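Local atomic coordinates of 6-carboxyhexanoate--CoA ligase (Aquifex aeolicus, PDB entry 5TV6), a protein that is a ligase of the BioW family, a single-chain alpha/beta protein modelled with pimelic acid bound beside its largest sheet. Residues L63-Y68 against I197-I202; S5-A10 against G133-H138; D184-T189 against K206-P211; K96-L101 against A177-S182. All coordinates share one frame; numbering follows the deposited sequence.

Contact 1: L63-Y68 against I197-I202. With PML (pimelic acid), chain C.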
# COMPACT_ATOMS: atom_id res chain seq x y z
N LEU A 63 -9.79 -11.54 -0.75
CA LEU A 63 -8.51 -12.00 -1.26
C LEU A 63 -7.98 -13.17 -0.44
O LEU A 63 -8.17 -13.23 0.79
CB LEU A 63 -7.47 -10.88 -1.27
CG LEU A 63 -7.84 -9.66 -2.08
CD1 LEU A 63 -6.80 -8.57 -1.88
CD2 LEU A 63 -7.96 -10.00 -3.54
N LYS A 64 -7.32 -14.11 -1.12
CA LYS A 64 -6.66 -15.22 -0.46
C LYS A 64 -5.18 -14.90 -0.30
O LYS A 64 -4.54 -14.39 -1.23
CB LYS A 64 -6.88 -16.53 -1.23
CG LYS A 64 -8.17 -17.27 -0.78
CD LYS A 64 -9.42 -16.75 -1.52
CE LYS A 64 -10.70 -16.79 -0.66
NZ LYS A 64 -11.93 -16.60 -1.49
N ILE A 65 -4.66 -15.16 0.89
CA ILE A 65 -3.31 -14.83 1.28
C ILE A 65 -2.44 -16.07 1.11
O ILE A 65 -2.81 -17.16 1.57
CB ILE A 65 -3.29 -14.34 2.74
CG1 ILE A 65 -4.20 -13.13 2.90
CG2 ILE A 65 -1.87 -14.06 3.21
CD1 ILE A 65 -4.27 -12.61 4.34
N SER A 66 -1.28 -15.92 0.47
CA SER A 66 -0.25 -16.95 0.51
C SER A 66 1.10 -16.30 0.79
O SER A 66 1.26 -15.08 0.67
CB SER A 66 -0.20 -17.76 -0.78
OG SER A 66 -0.18 -16.90 -1.91
N THR A 67 2.08 -17.13 1.14
CA THR A 67 3.41 -16.65 1.49
C THR A 67 4.46 -17.55 0.86
O THR A 67 4.35 -18.78 0.93
CB THR A 67 3.61 -16.60 3.02
OG1 THR A 67 2.63 -15.73 3.61
CG2 THR A 67 4.99 -16.09 3.38
N TYR A 68 5.49 -16.94 0.26
CA TYR A 68 6.58 -17.67 -0.37
C TYR A 68 7.91 -17.10 0.11
O TYR A 68 8.01 -15.89 0.32
CB TYR A 68 6.48 -17.57 -1.90
CG TYR A 68 5.29 -18.31 -2.45
CD1 TYR A 68 4.02 -17.78 -2.37
CD2 TYR A 68 5.44 -19.56 -3.06
CE1 TYR A 68 2.92 -18.45 -2.85
CE2 TYR A 68 4.34 -20.25 -3.55
CZ TYR A 68 3.08 -19.69 -3.44
OH TYR A 68 1.97 -20.34 -3.92
N ILE A 197 -4.73 -13.77 -8.38
CA ILE A 197 -3.62 -14.35 -7.61
C ILE A 197 -3.77 -14.10 -6.11
O ILE A 197 -3.14 -14.81 -5.31
CB ILE A 197 -2.27 -13.80 -8.10
CG1 ILE A 197 -2.13 -12.33 -7.76
CG2 ILE A 197 -2.12 -13.97 -9.60
CD1 ILE A 197 -0.90 -11.74 -8.35
N GLY A 198 -4.59 -13.12 -5.70
CA GLY A 198 -4.73 -12.80 -4.29
C GLY A 198 -3.58 -11.94 -3.78
O GLY A 198 -2.90 -11.22 -4.53
N TYR A 199 -3.35 -12.04 -2.48
CA TYR A 199 -2.29 -11.31 -1.80
C TYR A 199 -1.12 -12.27 -1.61
O TYR A 199 -1.14 -13.12 -0.72
CB TYR A 199 -2.80 -10.74 -0.47
CG TYR A 199 -1.81 -9.89 0.29
CD1 TYR A 199 -1.50 -8.60 -0.14
CD2 TYR A 199 -1.19 -10.37 1.43
CE1 TYR A 199 -0.58 -7.82 0.55
CE2 TYR A 199 -0.29 -9.60 2.12
CZ TYR A 199 0.02 -8.33 1.68
OH TYR A 199 0.92 -7.60 2.38
N VAL A 200 -0.09 -12.14 -2.46
CA VAL A 200 1.03 -13.09 -2.51
C VAL A 200 2.22 -12.45 -1.80
O VAL A 200 2.94 -11.64 -2.39
CB VAL A 200 1.38 -13.47 -3.95
CG1 VAL A 200 2.50 -14.49 -3.97
CG2 VAL A 200 0.17 -14.01 -4.68
N ARG A 201 2.44 -12.82 -0.54
CA ARG A 201 3.59 -12.30 0.20
C ARG A 201 4.84 -13.03 -0.25
O ARG A 201 4.84 -14.26 -0.40
CB ARG A 201 3.39 -12.44 1.72
CG ARG A 201 2.02 -11.97 2.20
CD ARG A 201 1.71 -12.30 3.69
NE ARG A 201 2.66 -11.69 4.62
CZ ARG A 201 3.54 -12.36 5.37
NH1 ARG A 201 3.61 -13.70 5.32
NH2 ARG A 201 4.36 -11.70 6.18
N ILE A 202 5.91 -12.27 -0.50
CA ILE A 202 7.18 -12.78 -1.02
C ILE A 202 8.29 -12.23 -0.14
O ILE A 202 8.32 -11.03 0.14
CB ILE A 202 7.40 -12.36 -2.48
CG1 ILE A 202 6.20 -12.78 -3.33
CG2 ILE A 202 8.73 -12.88 -3.02
CD1 ILE A 202 6.24 -12.21 -4.70
C1 PML C . 5.32 -1.44 3.56
O11 PML C . 5.41 -0.53 2.69
O12 PML C . 5.87 -1.30 4.70
C2 PML C . 4.56 -2.71 3.22
C3 PML C . 5.41 -3.93 3.55
C4 PML C . 4.94 -5.18 2.84
C5 PML C . 3.94 -5.94 3.68
C6 PML C . 4.19 -7.43 3.49
C7 PML C . 3.51 -8.27 4.57
O71 PML C . 2.31 -8.59 4.39
O72 PML C . 4.14 -8.63 5.60
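Ile-65 to Tyr-68 pair in parallel with Tyr-199 to Ile-202. Strand 65-69 is an edge strand of a mixed six-strand sheet, and the directions of the two strand segments differ by 21°.

A regular backbone ladder joins them. Tyr-199 N donates to Lys-64 O at 2.9 Å, and Ser-66 N to Tyr-199 O at 3.0 Å. Arg-201 N then bonds to Ser-66 O, and Tyr-68 N to Arg-201 O. Weaker CA-H...O contacts run alongside, such as that from Ile-65 CA to Tyr-199 O.

Polar side chains gather on the face that carries Thr-67, Tyr-199 and Arg-201. Thr-67 and Arg-201 lie side by side and point the same way. Arg-201 NH1 donates to Thr-67 OG1 at 2.8 Å, with the hydroxyl in the guanidinium plane. A bend at chi3 (61°) turns the other edge of the group to pimelic acid. There Arg-201 NE bonds to O71 at 3.1 Å, and Arg-201 NH2 bonds to O72. Partners at NH1, NE and NH2 thus fix the rotation of the guanidinium. Tyr-199 OH also donates to O71, at 2.6 Å, and O71 lies in the plane of its ring.

Apolar contacts occur on both faces. Ile-65 CG2 reaches the edge of the Tyr-199 ring and touches Arg-201 CD. On the other face, Phe-79 of helix 73-85 packs on both Tyr-68 and Val-200. Tyr-68 CD1 meets Val-200 CG1 at 4.0 Å. Ser-66 OG lies at the edge of the Tyr-68 ring, in its plane.

Contact 2: S5-A10 against G133-H138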
# COMPACT_ATOMS: atom_id res chain seq x y z
N SER A 5 -12.87 10.56 9.45
CA SER A 5 -11.54 10.22 8.98
C SER A 5 -10.50 10.93 9.85
O SER A 5 -10.57 12.15 10.02
CB SER A 5 -11.39 10.62 7.51
OG SER A 5 -10.04 10.71 7.13
N VAL A 6 -9.56 10.16 10.39
CA VAL A 6 -8.46 10.68 11.21
C VAL A 6 -7.15 10.40 10.49
O VAL A 6 -6.76 9.24 10.34
CB VAL A 6 -8.43 10.05 12.61
CG1 VAL A 6 -7.35 10.73 13.47
CG2 VAL A 6 -9.82 10.09 13.28
N ARG A 7 -6.46 11.46 10.07
CA ARG A 7 -5.22 11.34 9.30
C ARG A 7 -4.08 12.03 10.02
O ARG A 7 -4.10 13.24 10.22
CB ARG A 7 -5.40 11.94 7.91
CG ARG A 7 -6.29 11.09 7.05
CD ARG A 7 -6.52 11.74 5.73
NE ARG A 7 -5.32 11.74 4.89
CZ ARG A 7 -5.14 12.60 3.90
NH1 ARG A 7 -6.07 13.53 3.66
NH2 ARG A 7 -4.03 12.55 3.17
N MSE A 8 -3.07 11.24 10.38
CA MSE A 8 -1.92 11.70 11.13
C MSE A 8 -0.67 11.60 10.29
O MSE A 8 -0.47 10.61 9.59
CB MSE A 8 -1.78 10.87 12.42
CG MSE A 8 -0.60 11.22 13.31
SE MSE A 8 1.18 10.56 12.69
CE MSE A 8 0.96 8.67 13.22
N ARG A 9 0.18 12.62 10.36
CA ARG A 9 1.53 12.57 9.80
C ARG A 9 2.49 13.22 10.80
O ARG A 9 2.13 14.16 11.51
CB ARG A 9 1.61 13.24 8.43
CG ARG A 9 1.57 14.73 8.50
CD ARG A 9 1.95 15.40 7.19
NE ARG A 9 1.80 16.84 7.30
CZ ARG A 9 0.63 17.46 7.17
NH1 ARG A 9 -0.46 16.73 6.91
NH2 ARG A 9 0.54 18.78 7.29
N ALA A 10 3.72 12.70 10.87
CA ALA A 10 4.71 13.18 11.82
C ALA A 10 6.07 13.26 11.16
O ALA A 10 6.36 12.54 10.20
CB ALA A 10 4.77 12.29 13.06
N GLY A 133 4.04 10.67 -6.72
CA GLY A 133 3.15 9.60 -7.12
C GLY A 133 1.83 9.65 -6.37
O GLY A 133 1.58 10.51 -5.52
N VAL A 134 0.97 8.69 -6.70
CA VAL A 134 -0.38 8.65 -6.16
C VAL A 134 -0.36 8.02 -4.77
O VAL A 134 0.26 6.98 -4.56
CB VAL A 134 -1.31 7.88 -7.10
CG1 VAL A 134 -2.66 7.71 -6.47
CG2 VAL A 134 -1.44 8.63 -8.40
N ARG A 135 -1.04 8.67 -3.82
CA ARG A 135 -1.21 8.14 -2.47
C ARG A 135 -2.66 7.71 -2.32
O ARG A 135 -3.57 8.54 -2.38
CB ARG A 135 -0.84 9.17 -1.41
CG ARG A 135 0.62 9.62 -1.42
CD ARG A 135 0.91 10.58 -0.26
NE ARG A 135 -0.11 11.63 -0.20
CZ ARG A 135 -1.01 11.74 0.78
NH1 ARG A 135 -1.00 10.87 1.79
NH2 ARG A 135 -1.92 12.71 0.74
N THR A 136 -2.88 6.40 -2.15
CA THR A 136 -4.20 5.89 -1.84
C THR A 136 -4.55 6.19 -0.39
O THR A 136 -3.74 5.95 0.50
CB THR A 136 -4.24 4.39 -2.08
OG1 THR A 136 -3.68 4.12 -3.38
CG2 THR A 136 -5.66 3.85 -1.99
N ILE A 137 -5.75 6.71 -0.15
CA ILE A 137 -6.17 7.17 1.17
C ILE A 137 -7.65 6.87 1.36
O ILE A 137 -8.32 6.34 0.47
CB ILE A 137 -5.90 8.68 1.38
CG1 ILE A 137 -6.66 9.49 0.34
CG2 ILE A 137 -4.42 9.01 1.29
CD1 ILE A 137 -6.88 10.93 0.76
N HIS A 138 -8.16 7.22 2.54
CA HIS A 138 -9.58 7.14 2.87
C HIS A 138 -10.10 5.71 2.80
O HIS A 138 -11.12 5.42 2.18
CB HIS A 138 -10.42 8.06 1.97
CG HIS A 138 -10.18 9.51 2.22
ND1 HIS A 138 -9.98 10.02 3.48
CD2 HIS A 138 -10.10 10.57 1.37
CE1 HIS A 138 -9.78 11.33 3.40
NE2 HIS A 138 -9.85 11.68 2.13
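The chains of Arg-7 and Arg-135 are both bent at chi3 (70° and -48°), and these bends bring their guanidinium ends together. In Ile-137, CG1 stands between the backbone N and the carbonyl carbon, and CD1 thereby rises to the Arg-7 group.

The two guanidinium planes are nearly coplanar, 12° apart, and the groups meet edge to edge. Arg-7 NH2 is 3.2 Å from Arg-135 NH2. Both are donors, so this is a close approach of like charges and not a hydrogen bond. Nearby Glu-21, which also packs on Arg-7, may offset part of that charge.

Ile-137 CD1 lies over one face of the Arg-7 guanidinium, 4.0 Å from CZ and displaced toward the rim. The two side chains cross at about a right angle. The same methyl lies over a face of the His-138 ring, again off-centre.

Arg-7 belongs to strand 3-12, the middle strand of a three-strand antiparallel sheet. Its partners lie in the loop between strands 115-119 and 139-141. The contact therefore lays an irregular loop against the face of this small sheet that carries Ser-5 and Arg-7, opposite helix 26-38, and buries 187 Å² in all.

His-138 ends the loop segment, its ring steeply inclined to the Arg-7 guanidinium. Its CE1 comes within 4.0 Å of Arg-7 CD. Ser-5 OG sits at the ring edge, in plane, 3.7 Å from His-138 ND1. The polar partner of that hydroxyl is Glu-21 OE2, from the neighbouring strand 15-25. The other oxygen of the carboxylate, OE1, is hydrogen-bonded to His-138 N.

Contact 3: D184-T189 against K206-P211. With PML (pimelic acid), chain C.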
# COMPACT_ATOMS: atom_id res chain seq x y z
N ASP A 184 11.69 0.48 4.51
CA ASP A 184 12.40 0.14 5.73
C ASP A 184 13.52 -0.85 5.41
O ASP A 184 13.26 -1.89 4.78
CB ASP A 184 11.42 -0.47 6.75
CG ASP A 184 12.07 -0.82 8.09
OD1 ASP A 184 13.23 -1.27 8.13
OD2 ASP A 184 11.39 -0.66 9.12
N PRO A 185 14.76 -0.56 5.79
CA PRO A 185 15.87 -1.46 5.41
C PRO A 185 15.88 -2.76 6.20
O PRO A 185 16.60 -3.69 5.82
CB PRO A 185 17.11 -0.61 5.71
CG PRO A 185 16.67 0.20 6.91
CD PRO A 185 15.23 0.56 6.63
N ASP A 186 15.11 -2.84 7.28
CA ASP A 186 15.04 -4.02 8.13
C ASP A 186 13.87 -4.94 7.81
O ASP A 186 13.69 -5.95 8.50
CB ASP A 186 14.95 -3.60 9.60
CG ASP A 186 16.30 -3.38 10.24
OD1 ASP A 186 17.30 -3.23 9.48
OD2 ASP A 186 16.36 -3.32 11.49
N TYR A 187 13.05 -4.62 6.81
CA TYR A 187 11.83 -5.38 6.53
C TYR A 187 11.83 -5.73 5.04
O TYR A 187 11.55 -4.88 4.19
CB TYR A 187 10.59 -4.58 6.92
CG TYR A 187 9.32 -5.39 6.97
CD1 TYR A 187 8.59 -5.64 5.81
CD2 TYR A 187 8.83 -5.89 8.18
CE1 TYR A 187 7.42 -6.37 5.86
CE2 TYR A 187 7.67 -6.61 8.23
CZ TYR A 187 6.97 -6.85 7.07
OH TYR A 187 5.80 -7.59 7.11
N VAL A 188 12.12 -6.99 4.73
CA VAL A 188 12.39 -7.40 3.36
C VAL A 188 11.25 -8.22 2.76
O VAL A 188 11.41 -8.77 1.67
CB VAL A 188 13.72 -8.16 3.28
CG1 VAL A 188 14.84 -7.27 3.78
CG2 VAL A 188 13.65 -9.39 4.13
N THR A 189 10.11 -8.31 3.43
CA THR A 189 8.95 -9.00 2.88
C THR A 189 8.11 -7.99 2.12
O THR A 189 7.84 -6.89 2.61
CB THR A 189 8.10 -9.68 3.98
OG1 THR A 189 8.86 -10.66 4.69
CG2 THR A 189 6.91 -10.38 3.38
N LYS A 206 14.30 -7.70 -1.38
CA LYS A 206 15.39 -6.75 -1.40
C LYS A 206 16.34 -7.16 -0.29
O LYS A 206 15.94 -7.80 0.68
CB LYS A 206 14.91 -5.31 -1.18
CG LYS A 206 14.69 -4.98 0.30
CD LYS A 206 13.98 -3.65 0.51
CE LYS A 206 14.04 -3.21 1.96
NZ LYS A 206 13.29 -1.94 2.19
N GLU A 207 17.61 -6.77 -0.45
CA GLU A 207 18.61 -7.10 0.55
C GLU A 207 18.38 -6.31 1.83
O GLU A 207 17.92 -5.17 1.80
CB GLU A 207 20.01 -6.81 0.02
CG GLU A 207 21.06 -7.86 0.36
CD GLU A 207 21.04 -9.04 -0.60
OE1 GLU A 207 21.15 -10.19 -0.13
OE2 GLU A 207 20.92 -8.82 -1.83
N LYS A 208 18.71 -6.92 2.96
CA LYS A 208 18.72 -6.16 4.20
C LYS A 208 19.62 -4.94 4.04
O LYS A 208 20.55 -4.93 3.23
CB LYS A 208 19.20 -7.03 5.36
CG LYS A 208 18.40 -6.83 6.64
CD LYS A 208 19.12 -7.40 7.85
CE LYS A 208 18.57 -6.83 9.17
NZ LYS A 208 17.44 -7.66 9.73
N GLY A 209 19.29 -3.87 4.77
CA GLY A 209 20.01 -2.61 4.65
C GLY A 209 19.70 -1.79 3.41
O GLY A 209 19.94 -0.58 3.42
N ASP A 210 19.19 -2.40 2.35
CA ASP A 210 18.71 -1.64 1.20
C ASP A 210 17.56 -0.73 1.64
O ASP A 210 16.63 -1.20 2.32
CB ASP A 210 18.27 -2.60 0.09
CG ASP A 210 17.87 -1.89 -1.20
OD1 ASP A 210 17.85 -0.65 -1.24
OD2 ASP A 210 17.54 -2.59 -2.18
N PRO A 211 17.60 0.57 1.34
CA PRO A 211 16.55 1.46 1.83
C PRO A 211 15.61 1.92 0.73
O PRO A 211 14.91 2.92 0.91
CB PRO A 211 17.34 2.64 2.38
CG PRO A 211 18.45 2.77 1.35
CD PRO A 211 18.78 1.35 0.89
C1 PML C . 5.32 -1.44 3.56
O11 PML C . 5.41 -0.53 2.69
O12 PML C . 5.87 -1.30 4.70
C2 PML C . 4.56 -2.71 3.22
C3 PML C . 5.41 -3.93 3.55
C4 PML C . 4.94 -5.18 2.84
C5 PML C . 3.94 -5.94 3.68
C6 PML C . 4.19 -7.43 3.49
C7 PML C . 3.51 -8.27 4.57
O71 PML C . 2.31 -8.59 4.39
O72 PML C . 4.14 -8.63 5.60
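The Tyr-187 ring, in the turn that meets segment 206-211 through Pro-185 and Gly-209, has pimelic acid O72 at its edge, in plane. Arg-159 makes a cation-pi contact with this ring. The Tyr-187 side chain leaves its backbone away from segment 206-211, and its hydroxyl reaches pimelic acid. Tyr-187 OH donates a very short bond of 2.5 Å to O72.

Two turns meet here, a type I turn at 184-187 and a type II turn at 207-210. They belong to loops that lead into strands 190-194 and 214-219 of the mixed sheet. Asp-184 OD1 closes an Asx turn by accepting from Asp-186 N.

Gly-209 N joins the turns by donating to Pro-185 O at 2.9 Å. Pro-185 CB packs 3.5 Å from Asp-210 O. Lys-206, extended beyond CG, sends NZ to Asp-184 O at 2.6 Å. NZ comes from above the carbonyl plane of Asp-184, 59° out of it, and is probably also bonded to Ser-182 O. Val-188 CG1 rests against Lys-206 O, 3.3 Å away. Asp-186 and Lys-208 approach at a slant, with OD1 3.8 Å from CE. Lys-208 NZ stays 4.4 Å from Asp-186 OD1, too far for a salt bridge.

Contact 4: K96-L101 against A177-S182. With PML (pimelic acid), chain C.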
# COMPACT_ATOMS: atom_id res chain seq x y z
N LYS A 96 9.81 -4.22 -15.60
CA LYS A 96 10.23 -2.82 -15.52
C LYS A 96 9.90 -2.25 -14.15
O LYS A 96 10.74 -1.57 -13.53
CB LYS A 96 9.60 -1.97 -16.63
CG LYS A 96 10.54 -0.85 -17.17
CD LYS A 96 11.84 -1.41 -17.80
CE LYS A 96 12.85 -0.32 -18.17
NZ LYS A 96 12.55 0.40 -19.46
N ALA A 97 8.72 -2.58 -13.64
CA ALA A 97 8.34 -2.20 -12.28
C ALA A 97 9.42 -2.59 -11.27
O ALA A 97 9.79 -1.79 -10.39
CB ALA A 97 7.00 -2.85 -11.94
N VAL A 98 9.99 -3.79 -11.42
CA VAL A 98 10.94 -4.30 -10.44
C VAL A 98 12.18 -3.40 -10.35
O VAL A 98 12.56 -2.95 -9.26
CB VAL A 98 11.30 -5.76 -10.77
CG1 VAL A 98 12.25 -6.34 -9.72
CG2 VAL A 98 10.04 -6.60 -10.85
N GLU A 99 12.81 -3.09 -11.50
CA GLU A 99 14.05 -2.29 -11.46
C GLU A 99 13.76 -0.87 -11.01
O GLU A 99 14.57 -0.27 -10.30
CB GLU A 99 14.75 -2.28 -12.82
CG GLU A 99 15.84 -3.37 -13.03
CD GLU A 99 15.41 -4.79 -12.61
OE1 GLU A 99 15.89 -5.23 -11.54
OE2 GLU A 99 14.64 -5.45 -13.35
N ILE A 100 12.61 -0.30 -11.40
CA ILE A 100 12.24 1.03 -10.90
C ILE A 100 12.38 1.08 -9.39
O ILE A 100 13.12 1.92 -8.84
CB ILE A 100 10.81 1.40 -11.33
CG1 ILE A 100 10.64 1.33 -12.84
CG2 ILE A 100 10.47 2.81 -10.84
CD1 ILE A 100 9.34 1.91 -13.28
N LEU A 101 11.69 0.19 -8.68
CA LEU A 101 11.80 0.17 -7.23
C LEU A 101 13.19 -0.27 -6.79
O LEU A 101 13.68 0.17 -5.73
CB LEU A 101 10.72 -0.73 -6.62
CG LEU A 101 9.31 -0.59 -7.20
CD1 LEU A 101 8.40 -1.72 -6.74
CD2 LEU A 101 8.73 0.75 -6.81
N ALA A 177 -3.26 -5.11 -10.73
CA ALA A 177 -2.24 -5.80 -9.96
C ALA A 177 -1.32 -4.77 -9.32
O ALA A 177 -1.21 -3.63 -9.78
CB ALA A 177 -1.43 -6.77 -10.83
N GLU A 178 -0.63 -5.20 -8.24
CA GLU A 178 0.25 -4.32 -7.48
C GLU A 178 1.56 -5.03 -7.18
O GLU A 178 1.58 -6.23 -6.89
CB GLU A 178 -0.39 -3.86 -6.16
CG GLU A 178 0.56 -3.16 -5.19
CD GLU A 178 -0.17 -2.39 -4.09
OE1 GLU A 178 -1.41 -2.23 -4.18
OE2 GLU A 178 0.48 -1.95 -3.12
N LEU A 179 2.65 -4.27 -7.24
CA LEU A 179 3.96 -4.72 -6.79
C LEU A 179 4.46 -3.77 -5.71
O LEU A 179 4.35 -2.55 -5.86
CB LEU A 179 4.95 -4.77 -7.95
CG LEU A 179 6.42 -4.92 -7.53
CD1 LEU A 179 6.66 -6.32 -7.05
CD2 LEU A 179 7.35 -4.58 -8.69
N CYS A 180 5.00 -4.33 -4.62
CA CYS A 180 5.32 -3.54 -3.43
C CYS A 180 6.36 -4.25 -2.58
O CYS A 180 6.21 -5.45 -2.31
CB CYS A 180 4.05 -3.28 -2.59
SG CYS A 180 4.36 -2.66 -0.91
N TRP A 181 7.39 -3.52 -2.15
CA TRP A 181 8.12 -3.92 -0.97
C TRP A 181 8.46 -2.68 -0.17
O TRP A 181 8.25 -1.55 -0.61
CB TRP A 181 9.36 -4.77 -1.28
CG TRP A 181 10.46 -4.18 -2.13
CD1 TRP A 181 11.50 -3.42 -1.70
CD2 TRP A 181 10.67 -4.40 -3.54
NE1 TRP A 181 12.33 -3.11 -2.76
CE2 TRP A 181 11.84 -3.70 -3.90
CE3 TRP A 181 9.97 -5.10 -4.52
CZ2 TRP A 181 12.33 -3.68 -5.20
CZ3 TRP A 181 10.45 -5.08 -5.82
CH2 TRP A 181 11.62 -4.37 -6.14
N SER A 182 8.93 -2.89 1.06
CA SER A 182 9.07 -1.79 1.99
C SER A 182 10.34 -1.00 1.71
O SER A 182 11.30 -1.51 1.12
CB SER A 182 9.10 -2.32 3.43
OG SER A 182 8.98 -1.28 4.38
C1 PML C . 5.32 -1.44 3.56
O11 PML C . 5.41 -0.53 2.69
O12 PML C . 5.87 -1.30 4.70
C2 PML C . 4.56 -2.71 3.22
C3 PML C . 5.41 -3.93 3.55
C4 PML C . 4.94 -5.18 2.84
C5 PML C . 3.94 -5.94 3.68
C6 PML C . 4.19 -7.43 3.49
C7 PML C . 3.51 -8.27 4.57
O71 PML C . 2.31 -8.59 4.39
O72 PML C . 4.14 -8.63 5.60
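Helix segment 96-101 runs at 27° to strand 177-181, their axes 9.4 Å apart; by CA atoms, Ala-97 lies nearest Leu-179 and Leu-101 nearest Trp-181. All the touching residues are buried, and no hydrogen bond crosses between the segments.

Leu-179 CD2 is the meeting point at one end. It lies 3.7 Å from Ala-97 CB and 3.6 Å from Leu-101 CD1, and it also reaches Val-98 CG2. The Leu-101 and Leu-179 side chains slide past each other in opposite directions.

Trp-181 forms the other end. Its chi1 of 61° sets CG between the backbone N and carbonyl carbon, and the indole reaches across to the helix. Leu-101 CB makes an off-centre CH-pi contact over one ring face, 4.1 Å from the centroid of the six-membered ring. Val-98 O lies at the ring edge, 3.6 Å from Trp-181 CH2.

This is a helix packed on a sheet. Strand 177-181 lies between strands 190-194 and 214-219. Helix 73-85 flanks the contact through Arg-77 and Val-81, while Glu-178, whose side chain points from the other face of the strand, touches helix 158-172.

In the fold
Contacts 1, 3 and 4 all reach pimelic acid, which Arg-159 and Thr-160 also bind. Contacts 1 and 3 bond its O71/O72 carboxylate, through Tyr-199, Arg-201 and Tyr-187. Contact 4 reaches the far carboxylate, where Ser-182 OG bonds to O12 at 3.1 Å. Contacts 1 and 4 lie on the same sheet, their nearest atoms about 6 Å apart. Contact 3 touches both: Thr-189 CG2 packs 3.6 Å from Ile-202 O, and Lys-206 CD lies 3.3 Å from Trp-181 CD1. Contact 2 stands apart, across the chain's centre from contacts 1 and 4. Its centre is about 25 Å from that of contact 1, and the Arg-135 side chain is about 12 Å from the ligand.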